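Side-chain contact in 402AA LONG hypothetical molybdopterin biosynthesis MOEA protein (Pyrococcus horikoshii, PDB 1UZ5), which probably inserts molybdate into adenylyl-molybdopterin to give the molybdenum cofactor, releasing AMP, with magnesium as cofactor: residues 21-26 against 320-325. Sequence-based numbering, arbitrary orientation.
With SO4 (sulfate ion), chain C.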
ATOM      1  N   ILE A  21      17.883  -3.268   0.426  1.00 49.78           N
ATOM      2  CA  ILE A  21      17.746  -2.490  -0.791  1.00 53.20           C
ATOM      3  C   ILE A  21      17.332  -1.086  -0.377  1.00 49.35           C
ATOM      4  O   ILE A  21      16.446  -0.914   0.459  1.00 52.03           O
ATOM      5  CB  ILE A  21      16.646  -3.059  -1.719  1.00 54.67           C
ATOM      6  CG1 ILE A  21      16.950  -4.518  -2.075  1.00 56.81           C
ATOM      7  CG2 ILE A  21      16.542  -2.208  -2.978  1.00 54.51           C
ATOM      8  CD1 ILE A  21      18.227  -4.709  -2.859  1.00 56.84           C
ATOM      9  N   SER A  22      17.991  -0.086  -0.946  1.00 52.84           N
ATOM     10  CA  SER A  22      17.661   1.303  -0.657  1.00 51.82           C
ATOM     11  C   SER A  22      17.447   1.965  -2.004  1.00 45.11           C
ATOM     12  O   SER A  22      18.383   2.473  -2.614  1.00 44.67           O
ATOM     13  CB  SER A  22      18.795   1.991   0.105  1.00 56.81           C
ATOM     14  OG  SER A  22      18.867   1.506   1.435  1.00 59.15           O
ATOM     15  N   PRO A  23      16.197   1.953  -2.490  1.00 44.95           N
ATOM     16  CA  PRO A  23      15.839   2.545  -3.780  1.00 44.82           C
ATOM     17  C   PRO A  23      15.979   4.064  -3.802  1.00 45.77           C
ATOM     18  O   PRO A  23      16.069   4.673  -4.867  1.00 52.07           O
ATOM     19  CB  PRO A  23      14.396   2.090  -3.968  1.00 42.58           C
ATOM     20  CG  PRO A  23      13.868   2.134  -2.567  1.00 44.21           C
ATOM     21  CD  PRO A  23      14.992   1.493  -1.772  1.00 46.30           C
ATOM     22  N   GLY A  24      16.002   4.672  -2.622  1.00 39.02           N
ATOM     23  CA  GLY A  24      16.122   6.113  -2.556  1.00 44.00           C
ATOM     24  C   GLY A  24      14.755   6.766  -2.495  1.00 45.53           C
ATOM     25  O   GLY A  24      13.728   6.103  -2.686  1.00 32.00           O
ATOM     26  N   ILE A  25      14.748   8.072  -2.241  1.00 40.11           N
ATOM     27  CA  ILE A  25      13.515   8.837  -2.132  1.00 33.98           C
ATOM     28  C   ILE A  25      13.436   9.933  -3.184  1.00 31.88           C
ATOM     29  O   ILE A  25      14.455  10.478  -3.602  1.00 40.78           O
ATOM     30  CB  ILE A  25      13.414   9.486  -0.737  1.00 37.49           C
ATOM     31  CG1 ILE A  25      13.434   8.396   0.337  1.00 39.50           C
ATOM     32  CG2 ILE A  25      12.150  10.326  -0.635  1.00 44.92           C
ATOM     33  CD1 ILE A  25      13.459   8.925   1.754  1.00 41.85           C
ATOM     34  N   GLU A  26      12.220  10.244  -3.621  1.00 27.79           N
ATOM     35  CA  GLU A  26      12.020  11.300  -4.602  1.00 32.13           C
ATOM     36  C   GLU A  26      10.727  12.043  -4.285  1.00 28.91           C
ATOM     37  O   GLU A  26       9.830  11.506  -3.628  1.00 31.41           O
ATOM     38  CB  GLU A  26      11.939  10.728  -6.022  1.00 38.30           C
ATOM     39  CG  GLU A  26      10.639  10.011  -6.332  1.00 30.15           C
ATOM     40  CD  GLU A  26      10.501   9.647  -7.802  1.00 45.03           C
ATOM     41  OE1 GLU A  26      10.578  10.555  -8.655  1.00 47.00           O
ATOM     42  OE2 GLU A  26      10.307   8.453  -8.104  1.00 42.88           O
ATOM     43  N   LEU A 320       9.124  -5.572   0.020  1.00 24.92           N
ATOM     44  CA  LEU A 320       8.267  -4.857   0.954  1.00 33.03           C
ATOM     45  C   LEU A 320       9.097  -4.034   1.935  1.00 42.07           C
ATOM     46  O   LEU A 320       8.766  -2.887   2.226  1.00 35.06           O
ATOM     47  CB  LEU A 320       7.371  -5.839   1.713  1.00 27.20           C
ATOM     48  CG  LEU A 320       6.313  -6.550   0.862  1.00 41.35           C
ATOM     49  CD1 LEU A 320       5.444  -7.437   1.742  1.00 38.37           C
ATOM     50  CD2 LEU A 320       5.455  -5.514   0.146  1.00 37.07           C
ATOM     51  N   ARG A 321      10.182  -4.618   2.436  1.00 34.86           N
ATOM     52  CA  ARG A 321      11.047  -3.919   3.379  1.00 34.87           C
ATOM     53  C   ARG A 321      11.681  -2.703   2.727  1.00 32.91           C
ATOM     54  O   ARG A 321      11.882  -1.680   3.373  1.00 39.31           O
ATOM     55  CB  ARG A 321      12.130  -4.858   3.899  1.00 38.73           C
ATOM     56  CG  ARG A 321      11.598  -5.926   4.836  1.00 42.73           C
ATOM     57  CD  ARG A 321      12.600  -7.047   4.991  1.00 44.34           C
ATOM     58  NE  ARG A 321      12.011  -8.137   5.766  0.50 36.82           N
ATOM     59  CZ  ARG A 321      12.352  -9.416   5.650  0.50 38.70           C
ATOM     60  NH1 ARG A 321      11.753 -10.326   6.404  0.50 34.00           N
ATOM     61  NH2 ARG A 321      13.282  -9.788   4.778  0.50 25.36           N
ATOM     62  N   ALA A 322      11.992  -2.814   1.442  1.00 29.13           N
ATOM     63  CA  ALA A 322      12.585  -1.700   0.716  1.00 31.67           C
ATOM     64  C   ALA A 322      11.570  -0.560   0.588  1.00 33.47           C
ATOM     65  O   ALA A 322      11.943   0.594   0.380  1.00 31.02           O
ATOM     66  CB  ALA A 322      13.013  -2.152  -0.656  1.00 24.76           C
ATOM     67  N   LEU A 323      10.288  -0.894   0.705  1.00 26.05           N
ATOM     68  CA  LEU A 323       9.227   0.102   0.587  1.00 37.04           C
ATOM     69  C   LEU A 323       8.631   0.461   1.944  1.00 33.54           C
ATOM     70  O   LEU A 323       7.533   1.013   2.017  1.00 33.13           O
ATOM     71  CB  LEU A 323       8.127  -0.424  -0.341  1.00 28.95           C
ATOM     72  CG  LEU A 323       8.538  -0.655  -1.794  1.00 28.46           C
ATOM     73  CD1 LEU A 323       7.455  -1.433  -2.513  1.00 27.48           C
ATOM     74  CD2 LEU A 323       8.795   0.674  -2.478  1.00 25.78           C
ATOM     75  N   GLY A 324       9.358   0.138   3.013  1.00 29.87           N
ATOM     76  CA  GLY A 324       8.887   0.430   4.353  1.00 30.50           C
ATOM     77  C   GLY A 324       7.630  -0.335   4.709  1.00 36.41           C
ATOM     78  O   GLY A 324       6.913   0.030   5.640  1.00 41.74           O
ATOM     79  N   ARG A 325       7.362  -1.400   3.966  1.00 41.86           N
ATOM     80  CA  ARG A 325       6.180  -2.227   4.188  1.00 46.19           C
ATOM     81  C   ARG A 325       6.604  -3.504   4.898  1.00 64.19           C
ATOM     82  O   ARG A 325       5.838  -4.463   4.981  1.00 64.18           O
ATOM     83  CB  ARG A 325       5.543  -2.596   2.851  1.00 48.09           C
ATOM     84  CG  ARG A 325       5.600  -1.496   1.813  1.00 58.00           C
ATOM     85  CD  ARG A 325       4.268  -0.812   1.666  1.00 49.09           C
ATOM     86  NE  ARG A 325       3.269  -1.675   1.045  1.00 42.36           N
ATOM     87  CZ  ARG A 325       1.968  -1.412   1.054  1.00 50.71           C
ATOM     88  NH1 ARG A 325       1.525  -0.314   1.655  1.00 33.60           N
ATOM     89  NH2 ARG A 325       1.112  -2.238   0.466  1.00 45.90           N
TER
HETATM   90  S   SO4 C1404      -1.705   0.259   2.976  1.00 73.77           S
HETATM   91  O1  SO4 C1404      -1.187   0.072   4.506  1.00 68.46           O
HETATM   92  O2  SO4 C1404      -0.819   1.250   2.404  1.00 40.08           O
HETATM   93  O3  SO4 C1404      -1.668  -0.884   2.340  1.00 72.81           O
HETATM   94  O4  SO4 C1404      -3.014   0.834   3.146  1.00 77.87           O
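A322 alone carries its side of this contact, with its methyl and its carbonyl oxygen, and no hydrogen bond crosses it. A322 lies near the C-terminal end of helix 304-322, which a Schellman motif closes. G324 is its C-prime residue, with positive phi. G324 N bonds to R321 O, and R325 N reaches L320 O at 2.7 Å. L323 N also bonds to L320 O.

The partner is the loop that leads into strand 25-29. The methyl sits against the backbone oxygen and CB of I21: I21 O lies 3.8 Å from A322 CB, and I21 CB 3.9 Å from it. With CG1 anti to the carbonyl carbon (chi1 -58°), the outer part of the I21 side chain leads off from A322, which leaves CB as the side-chain atom that touches. P23 comes alongside with its ring, CD being 3.8 Å from A322 O. The contact thus packs the N-terminal part of the chain against the end of a helix from the probable molybdopterin-binding domain.

The side chain of R325, whose N belongs to the motif, bends at chi2 and chi3 and reaches a sulfate, probably from the crystallisation liquor. R158 N and K328 NZ also bind this ion. R325 NH1 also bonds to G156 O. Were an alanine here, the sulfate would probably lose one of its cationic partners and G156 O the hydrogen bond from NH1. R325 NH1 gives SO4 O2 a 2.9 Å bond, bent to 142°, at the edge of the guanidinium and in its plane; its bond to SO4 O3 is weak, at 3.3 Å.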